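Local structure of inulin fructotransferase (Bacillus sp. snu-7, 2INV) at residues A[197-211]-A[221-235]. The protein cleaves inulin by intramolecular fructosyl transfer, probably releasing a cyclic difructose dianhydride from the chain end. Sequence-based numbering, arbitrary orientation.
Sequences VNDNMIAECGNCVEL and SGNHMGAGPDGVTLL. With FRU (beta-D-fructofuranose), chain D.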
ATOM      1  N   VAL A 197       7.397   5.486  -5.293  1.00 12.11           N
ATOM      2  CA  VAL A 197       6.454   5.817  -6.329  1.00 12.01           C
ATOM      3  C   VAL A 197       5.225   5.024  -5.906  1.00 12.20           C
ATOM      4  O   VAL A 197       5.151   3.822  -6.127  1.00 13.58           O
ATOM      5  CB  VAL A 197       7.003   5.331  -7.681  1.00 11.24           C
ATOM      6  CG1 VAL A 197       5.999   5.561  -8.782  1.00 12.13           C
ATOM      7  CG2 VAL A 197       8.311   6.047  -7.996  1.00 10.57           C
ATOM      8  N   ASN A 198       4.272   5.700  -5.276  1.00 12.36           N
ATOM      9  CA  ASN A 198       3.067   5.037  -4.776  1.00 13.33           C
ATOM     10  C   ASN A 198       1.814   5.908  -4.851  1.00 12.24           C
ATOM     11  O   ASN A 198       1.893   7.134  -4.756  1.00 11.66           O
ATOM     12  CB  ASN A 198       3.278   4.629  -3.315  1.00 14.37           C
ATOM     13  CG  ASN A 198       3.270   5.820  -2.381  1.00 15.63           C
ATOM     14  OD1 ASN A 198       4.146   6.688  -2.461  1.00 15.50           O
ATOM     15  ND2 ASN A 198       2.273   5.879  -1.496  1.00 17.44           N
ATOM     16  N   ASP A 199       0.664   5.256  -5.015  1.00 12.15           N
ATOM     17  CA  ASP A 199      -0.627   5.934  -5.069  1.00 12.21           C
ATOM     18  C   ASP A 199      -0.737   6.946  -6.223  1.00 11.83           C
ATOM     19  O   ASP A 199      -1.248   8.050  -6.032  1.00 11.42           O
ATOM     20  CB  ASP A 199      -0.876   6.649  -3.737  1.00 13.75           C
ATOM     21  CG  ASP A 199      -2.348   6.797  -3.415  1.00 14.99           C
ATOM     22  OD1 ASP A 199      -3.165   6.052  -3.993  1.00 14.53           O
ATOM     23  OD2 ASP A 199      -2.691   7.657  -2.575  1.00 16.68           O
ATOM     24  N   ASN A 200      -0.268   6.575  -7.414  1.00 11.74           N
ATOM     25  CA  ASN A 200      -0.342   7.468  -8.573  1.00 11.76           C
ATOM     26  C   ASN A 200      -1.182   6.909  -9.711  1.00 12.43           C
ATOM     27  O   ASN A 200      -1.454   5.708  -9.766  1.00 13.40           O
ATOM     28  CB  ASN A 200       1.054   7.791  -9.136  1.00 12.53           C
ATOM     29  CG  ASN A 200       2.022   8.262  -8.082  1.00 12.47           C
ATOM     30  OD1 ASN A 200       1.983   9.556  -7.774  1.00 12.44           O
ATOM     31  ND2 ASN A 200       2.807   7.472  -7.551  1.00 13.61           N
HETATM   32  N   MSE A 201      -1.568   7.803 -10.619  1.00 13.07           N
HETATM   33  CA  MSE A 201      -2.340   7.456 -11.807  1.00 13.79           C
HETATM   34  C   MSE A 201      -1.537   7.905 -13.016  1.00 13.66           C
HETATM   35  O   MSE A 201      -1.512   9.097 -13.350  1.00 13.88           O
HETATM   36  CB  MSE A 201      -3.694   8.159 -11.786  1.00 14.82           C
HETATM   37  CG  MSE A 201      -4.489   8.057 -13.082  1.00 17.97           C
HETATM   38 SE   MSE A 201      -4.869   6.258 -13.606  1.00 22.60          SE
HETATM   39  CE  MSE A 201      -6.357   5.922 -12.436  1.00 22.92           C
ATOM     40  N   ILE A 202      -0.872   6.941 -13.646  1.00 13.30           N
ATOM     41  CA  ILE A 202      -0.024   7.199 -14.801  1.00 13.81           C
ATOM     42  C   ILE A 202      -0.576   6.423 -15.989  1.00 13.56           C
ATOM     43  O   ILE A 202      -0.288   5.229 -16.141  1.00 13.69           O
ATOM     44  CB  ILE A 202       1.395   6.695 -14.532  1.00 14.78           C
ATOM     45  CG1 ILE A 202       1.777   7.007 -13.087  1.00 15.38           C
ATOM     46  CG2 ILE A 202       2.372   7.329 -15.506  1.00 15.46           C
ATOM     47  CD1 ILE A 202       3.074   6.398 -12.647  1.00 15.91           C
ATOM     48  N   ALA A 203      -1.354   7.077 -16.842  1.00 12.88           N
ATOM     49  CA  ALA A 203      -1.907   6.357 -17.975  1.00 12.60           C
ATOM     50  C   ALA A 203      -2.052   7.178 -19.236  1.00 13.19           C
ATOM     51  O   ALA A 203      -2.057   8.420 -19.202  1.00 11.93           O
ATOM     52  CB  ALA A 203      -3.243   5.756 -17.596  1.00 14.06           C
ATOM     53  N   GLU A 204      -2.178   6.461 -20.350  1.00 12.64           N
ATOM     54  CA  GLU A 204      -2.313   7.089 -21.648  1.00 12.96           C
ATOM     55  C   GLU A 204      -1.041   7.900 -21.872  1.00 13.13           C
ATOM     56  O   GLU A 204      -1.059   9.022 -22.376  1.00 13.39           O
ATOM     57  CB  GLU A 204      -3.590   7.939 -21.679  1.00 12.54           C
ATOM     58  CG  GLU A 204      -4.836   7.034 -21.567  1.00 13.24           C
ATOM     59  CD  GLU A 204      -6.161   7.767 -21.696  1.00 14.25           C
ATOM     60  OE1 GLU A 204      -6.159   8.977 -22.011  1.00 12.72           O
ATOM     61  OE2 GLU A 204      -7.215   7.122 -21.497  1.00 13.43           O
ATOM     62  N   CYS A 205       0.070   7.277 -21.484  1.00 11.72           N
ATOM     63  CA  CYS A 205       1.409   7.831 -21.624  1.00 11.97           C
ATOM     64  C   CYS A 205       2.208   6.841 -22.462  1.00 11.83           C
ATOM     65  O   CYS A 205       1.945   5.628 -22.409  1.00 11.72           O
ATOM     66  CB  CYS A 205       2.070   7.984 -20.259  1.00 12.66           C
ATOM     67  SG  CYS A 205       1.509   9.408 -19.288  1.00 13.21           S
ATOM     68  N   GLY A 206       3.162   7.340 -23.246  1.00 11.96           N
ATOM     69  CA  GLY A 206       3.953   6.441 -24.067  1.00 11.84           C
ATOM     70  C   GLY A 206       4.686   5.490 -23.145  1.00 12.66           C
ATOM     71  O   GLY A 206       4.735   4.287 -23.371  1.00 12.81           O
ATOM     72  N   ASN A 207       5.247   6.060 -22.085  1.00 11.74           N
ATOM     73  CA  ASN A 207       5.972   5.322 -21.060  1.00 12.20           C
ATOM     74  C   ASN A 207       5.487   5.857 -19.718  1.00 11.95           C
ATOM     75  O   ASN A 207       5.239   7.050 -19.585  1.00 11.56           O
ATOM     76  CB  ASN A 207       7.477   5.564 -21.177  1.00 12.66           C
ATOM     77  CG  ASN A 207       8.028   5.181 -22.534  1.00 13.10           C
ATOM     78  OD1 ASN A 207       7.802   5.875 -23.523  1.00 15.90           O
ATOM     79  ND2 ASN A 207       8.754   4.068 -22.590  1.00 11.01           N
ATOM     80  N   CYS A 208       5.366   4.987 -18.722  1.00 12.28           N
ATOM     81  CA  CYS A 208       4.896   5.415 -17.411  1.00 12.74           C
ATOM     82  C   CYS A 208       6.019   5.644 -16.386  1.00 11.70           C
ATOM     83  O   CYS A 208       6.264   6.787 -15.988  1.00 11.35           O
ATOM     84  CB  CYS A 208       3.860   4.408 -16.890  1.00 12.90           C
ATOM     85  SG  CYS A 208       2.385   4.327 -17.939  1.00 13.93           S
ATOM     86  N   VAL A 209       6.678   4.578 -15.936  1.00 10.74           N
ATOM     87  CA  VAL A 209       7.759   4.739 -14.969  1.00 11.05           C
ATOM     88  C   VAL A 209       9.046   4.068 -15.440  1.00 10.67           C
ATOM     89  O   VAL A 209       9.094   2.862 -15.675  1.00 11.12           O
ATOM     90  CB  VAL A 209       7.380   4.186 -13.583  1.00 11.12           C
ATOM     91  CG1 VAL A 209       8.566   4.322 -12.633  1.00 11.98           C
ATOM     92  CG2 VAL A 209       6.185   4.940 -13.031  1.00 12.52           C
ATOM     93  N   GLU A 210      10.098   4.874 -15.555  1.00 10.52           N
ATOM     94  CA  GLU A 210      11.402   4.404 -16.015  1.00 10.87           C
ATOM     95  C   GLU A 210      12.521   4.602 -14.989  1.00 11.79           C
ATOM     96  O   GLU A 210      13.012   5.720 -14.794  1.00 12.72           O
ATOM     97  CB  GLU A 210      11.776   5.116 -17.320  1.00 11.83           C
ATOM     98  CG  GLU A 210      10.868   4.772 -18.491  1.00 11.25           C
ATOM     99  CD  GLU A 210      11.137   5.641 -19.706  1.00 13.83           C
ATOM    100  OE1 GLU A 210      10.389   6.626 -19.904  1.00 13.54           O
ATOM    101  OE2 GLU A 210      12.103   5.356 -20.456  1.00 13.67           O
ATOM    102  N   LEU A 211      12.921   3.510 -14.342  1.00 11.65           N
ATOM    103  CA  LEU A 211      13.989   3.544 -13.348  1.00 12.10           C
ATOM    104  C   LEU A 211      15.258   3.056 -14.031  1.00 12.64           C
ATOM    105  O   LEU A 211      15.581   1.862 -14.031  1.00 12.86           O
ATOM    106  CB  LEU A 211      13.631   2.643 -12.178  1.00 11.95           C
ATOM    107  CG  LEU A 211      12.194   2.887 -11.724  1.00 12.17           C
ATOM    108  CD1 LEU A 211      11.816   1.905 -10.628  1.00 11.61           C
ATOM    109  CD2 LEU A 211      12.043   4.323 -11.253  1.00 10.66           C
ATOM    110  N   SER A 221       4.451   0.858  -5.518  1.00 11.83           N
ATOM    111  CA  SER A 221       3.214   0.189  -5.142  1.00 13.04           C
ATOM    112  C   SER A 221       1.981   1.083  -5.190  1.00 12.73           C
ATOM    113  O   SER A 221       2.091   2.308  -5.262  1.00 12.40           O
ATOM    114  CB  SER A 221       3.354  -0.391  -3.735  1.00 14.88           C
ATOM    115  OG  SER A 221       3.420   0.633  -2.777  1.00 19.62           O
ATOM    116  N   GLY A 222       0.812   0.448  -5.118  1.00 13.10           N
ATOM    117  CA  GLY A 222      -0.452   1.168  -5.131  1.00 13.06           C
ATOM    118  C   GLY A 222      -0.718   2.073  -6.323  1.00 12.51           C
ATOM    119  O   GLY A 222      -1.555   2.976  -6.240  1.00 13.89           O
ATOM    120  N   ASN A 223      -0.036   1.826  -7.440  1.00 12.10           N
ATOM    121  CA  ASN A 223      -0.213   2.649  -8.633  1.00 12.00           C
ATOM    122  C   ASN A 223      -1.106   2.042  -9.719  1.00 12.00           C
ATOM    123  O   ASN A 223      -1.246   0.822  -9.822  1.00 12.20           O
ATOM    124  CB  ASN A 223       1.144   2.975  -9.266  1.00 11.02           C
ATOM    125  CG  ASN A 223       2.120   3.598  -8.286  1.00 12.96           C
ATOM    126  OD1 ASN A 223       1.920   4.876  -7.985  1.00 10.85           O
ATOM    127  ND2 ASN A 223       3.041   2.938  -7.800  1.00 11.87           N
ATOM    128  N   HIS A 224      -1.696   2.929 -10.526  1.00 13.27           N
ATOM    129  CA  HIS A 224      -2.572   2.590 -11.658  1.00 12.92           C
ATOM    130  C   HIS A 224      -1.775   2.933 -12.926  1.00 13.42           C
ATOM    131  O   HIS A 224      -1.512   4.112 -13.165  1.00 14.25           O
ATOM    132  CB  HIS A 224      -3.817   3.489 -11.659  1.00 13.65           C
ATOM    133  CG  HIS A 224      -4.977   2.975 -10.854  1.00 13.04           C
ATOM    134  ND1 HIS A 224      -5.681   1.838 -11.193  1.00 14.63           N
ATOM    135  CD2 HIS A 224      -5.618   3.497  -9.777  1.00 12.05           C
ATOM    136  CE1 HIS A 224      -6.702   1.684 -10.366  1.00 12.80           C
ATOM    137  NE2 HIS A 224      -6.686   2.678  -9.499  1.00 14.78           N
HETATM  138  N   MSE A 225      -1.380   1.957 -13.744  1.00 12.54           N
HETATM  139  CA  MSE A 225      -0.603   2.301 -14.957  1.00 12.83           C
HETATM  140  C   MSE A 225      -1.059   1.689 -16.284  1.00 12.08           C
HETATM  141  O   MSE A 225      -1.444   0.515 -16.364  1.00 12.81           O
HETATM  142  CB  MSE A 225       0.878   1.934 -14.800  1.00 13.26           C
HETATM  143  CG  MSE A 225       1.591   2.661 -13.670  1.00 14.48           C
HETATM  144 SE   MSE A 225       3.455   2.174 -13.653  1.00 14.89          SE
HETATM  145  CE  MSE A 225       3.693   1.961 -11.769  1.00 15.99           C
ATOM    146  N   GLY A 226      -0.952   2.505 -17.330  1.00 11.63           N
ATOM    147  CA  GLY A 226      -1.294   2.108 -18.684  1.00 11.86           C
ATOM    148  C   GLY A 226      -0.368   2.891 -19.602  1.00 11.36           C
ATOM    149  O   GLY A 226      -0.407   4.123 -19.624  1.00 10.66           O
ATOM    150  N   ALA A 227       0.469   2.187 -20.358  1.00 12.26           N
ATOM    151  CA  ALA A 227       1.434   2.840 -21.245  1.00 14.04           C
ATOM    152  C   ALA A 227       1.088   2.801 -22.733  1.00 14.54           C
ATOM    153  O   ALA A 227      -0.084   2.835 -23.122  1.00 16.33           O
ATOM    154  CB  ALA A 227       2.808   2.231 -21.035  1.00 13.92           C
ATOM    155  N   GLY A 228       2.129   2.761 -23.563  1.00 14.67           N
ATOM    156  CA  GLY A 228       1.933   2.711 -24.999  1.00 15.81           C
ATOM    157  C   GLY A 228       2.650   1.539 -25.652  1.00 16.00           C
ATOM    158  O   GLY A 228       3.657   1.042 -25.132  1.00 15.93           O
ATOM    159  N   PRO A 229       2.141   1.067 -26.803  1.00 16.76           N
ATOM    160  CA  PRO A 229       2.678  -0.050 -27.590  1.00 17.87           C
ATOM    161  C   PRO A 229       4.189  -0.007 -27.776  1.00 18.51           C
ATOM    162  O   PRO A 229       4.851  -1.049 -27.810  1.00 18.92           O
ATOM    163  CB  PRO A 229       1.951   0.092 -28.918  1.00 17.88           C
ATOM    164  CG  PRO A 229       0.592   0.545 -28.485  1.00 18.87           C
ATOM    165  CD  PRO A 229       0.898   1.581 -27.410  1.00 17.37           C
ATOM    166  N   ASP A 230       4.724   1.205 -27.889  1.00 18.90           N
ATOM    167  CA  ASP A 230       6.156   1.414 -28.086  1.00 19.99           C
ATOM    168  C   ASP A 230       6.845   1.826 -26.799  1.00 19.51           C
ATOM    169  O   ASP A 230       8.027   2.179 -26.802  1.00 21.49           O
ATOM    170  CB  ASP A 230       6.383   2.510 -29.122  1.00 21.79           C
ATOM    171  CG  ASP A 230       5.844   2.142 -30.485  1.00 23.38           C
ATOM    172  OD1 ASP A 230       6.097   1.005 -30.948  1.00 24.52           O
ATOM    173  OD2 ASP A 230       5.164   2.990 -31.103  1.00 25.87           O
ATOM    174  N   GLY A 231       6.105   1.800 -25.698  1.00 18.29           N
ATOM    175  CA  GLY A 231       6.690   2.202 -24.437  1.00 17.22           C
ATOM    176  C   GLY A 231       6.604   1.137 -23.371  1.00 16.29           C
ATOM    177  O   GLY A 231       6.010   0.072 -23.567  1.00 15.81           O
ATOM    178  N   VAL A 232       7.189   1.444 -22.222  1.00 14.57           N
ATOM    179  CA  VAL A 232       7.180   0.532 -21.105  1.00 13.06           C
ATOM    180  C   VAL A 232       6.227   1.071 -20.057  1.00 12.21           C
ATOM    181  O   VAL A 232       5.968   2.281 -20.003  1.00 11.83           O
ATOM    182  CB  VAL A 232       8.578   0.410 -20.502  1.00 14.54           C
ATOM    183  CG1 VAL A 232       9.529  -0.196 -21.530  1.00 15.04           C
ATOM    184  CG2 VAL A 232       9.085   1.777 -20.066  1.00 14.63           C
ATOM    185  N   THR A 233       5.704   0.175 -19.231  1.00 11.01           N
ATOM    186  CA  THR A 233       4.807   0.599 -18.189  1.00 11.00           C
ATOM    187  C   THR A 233       5.760   0.835 -17.021  1.00 11.59           C
ATOM    188  O   THR A 233       6.019   1.982 -16.648  1.00 11.79           O
ATOM    189  CB  THR A 233       3.778  -0.493 -17.909  1.00 10.14           C
ATOM    190  OG1 THR A 233       3.126  -0.843 -19.137  1.00 10.44           O
ATOM    191  CG2 THR A 233       2.726  -0.008 -16.923  1.00 10.13           C
ATOM    192  N   LEU A 234       6.313  -0.237 -16.461  1.00 11.77           N
ATOM    193  CA  LEU A 234       7.282  -0.093 -15.381  1.00 11.97           C
ATOM    194  C   LEU A 234       8.578  -0.716 -15.883  1.00 11.60           C
ATOM    195  O   LEU A 234       8.611  -1.883 -16.283  1.00 11.22           O
ATOM    196  CB  LEU A 234       6.833  -0.813 -14.114  1.00 12.31           C
ATOM    197  CG  LEU A 234       7.892  -0.825 -13.003  1.00 12.99           C
ATOM    198  CD1 LEU A 234       8.219   0.594 -12.559  1.00 14.26           C
ATOM    199  CD2 LEU A 234       7.380  -1.646 -11.834  1.00 15.54           C
ATOM    200  N   LEU A 235       9.638   0.081 -15.886  1.00 11.62           N
ATOM    201  CA  LEU A 235      10.938  -0.369 -16.352  1.00 12.11           C
ATOM    202  C   LEU A 235      11.986  -0.165 -15.264  1.00 11.22           C
ATOM    203  O   LEU A 235      12.021   0.884 -14.617  1.00 10.95           O
ATOM    204  CB  LEU A 235      11.311   0.415 -17.610  1.00 12.70           C
ATOM    205  CG  LEU A 235      12.758   0.416 -18.102  1.00 12.78           C
ATOM    206  CD1 LEU A 235      13.219  -0.989 -18.447  1.00 13.26           C
ATOM    207  CD2 LEU A 235      12.851   1.323 -19.319  1.00 13.49           C
TER
HETATM  208  C1  FRU D   2      -8.557   3.857 -23.616  1.00 25.78           C
HETATM  209  C2  FRU D   2      -8.072   3.038 -22.345  1.00 25.18           C
HETATM  210  C3  FRU D   2      -6.772   3.589 -21.695  1.00 24.41           C
HETATM  211  C4  FRU D   2      -6.020   2.346 -21.170  1.00 23.81           C
HETATM  212  C5  FRU D   2      -6.484   1.285 -22.124  1.00 23.70           C
HETATM  213  C6  FRU D   2      -6.900   0.047 -21.312  1.00 23.40           C
HETATM  214  O1  FRU D   2      -7.447   4.220 -24.479  1.00 25.60           O
HETATM  215  O3  FRU D   2      -6.508   4.717 -20.896  1.00 24.53           O
HETATM  216  O4  FRU D   2      -4.618   2.539 -21.107  1.00 22.82           O
HETATM  217  O5  FRU D   2      -7.581   1.846 -22.928  1.00 24.61           O
HETATM  218  O6  FRU D   2      -6.815  -1.019 -22.166  1.00 23.25           O
HETATM  219  O   HOH W   1      -2.907   3.437  -3.906  1.00 29.28           O
HETATM  220  O   HOH W   2       4.313   3.941 -26.469  1.00 22.71           O
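Asn223 OD1 takes two bonds from Asn200, from the backbone N and from ND2, the latter at 2.8 Å. The two side chains lie alongside, pointing the same way, their amide planes 7° apart and joined nearly in one plane, as in the asparagine ladders of parallel beta-helices. Asn223 CG stands anti to its carbonyl carbon (chi1 -54°), and ND2 donates to Val197 O at 2.8 Å from above the carbonyl plane. Ser221 N bonds to the same oxygen. Both ends of the Asn223 amide are thus held, which fixes its rotation. Asn223 N carries the ladder onward by bonding to Asn247 OD1; on the preceding coil Asn200 meets backbone, ND2 at Ile175 O and OD1 at Met178 N.

Parallel backbone bonding follows, His224 N to Asn200 O at 2.9 Å, and resumes on the next face with Val209 N to Thr233 O at 2.8 Å. Inside the coil, the selenium of Met225, a selenomethionine, meets Val209 CG2 at 3.9 Å and also packs against Cys208 CB. Val209 CG1 lies beside Leu234 CD1 at 3.7 Å. On the other face, selenomethionine Met201, bent at its second and third torsions, brings CE to 3.6 Å from His224 CG, oblique to the ring and near the second subunit.

Glu204 projects from the bend after 201-203, and its OE2 accepts from fructose O3 at 2.6 Å. Ser91 and Ser93 also bond its carboxylate in the sugar pocket.

In these successive coils of the beta-helix, strands 174-181 and 185-193 adjoin 197-211 on one side, and strands 243-245 and 248-249 continue the stack beyond 221-235.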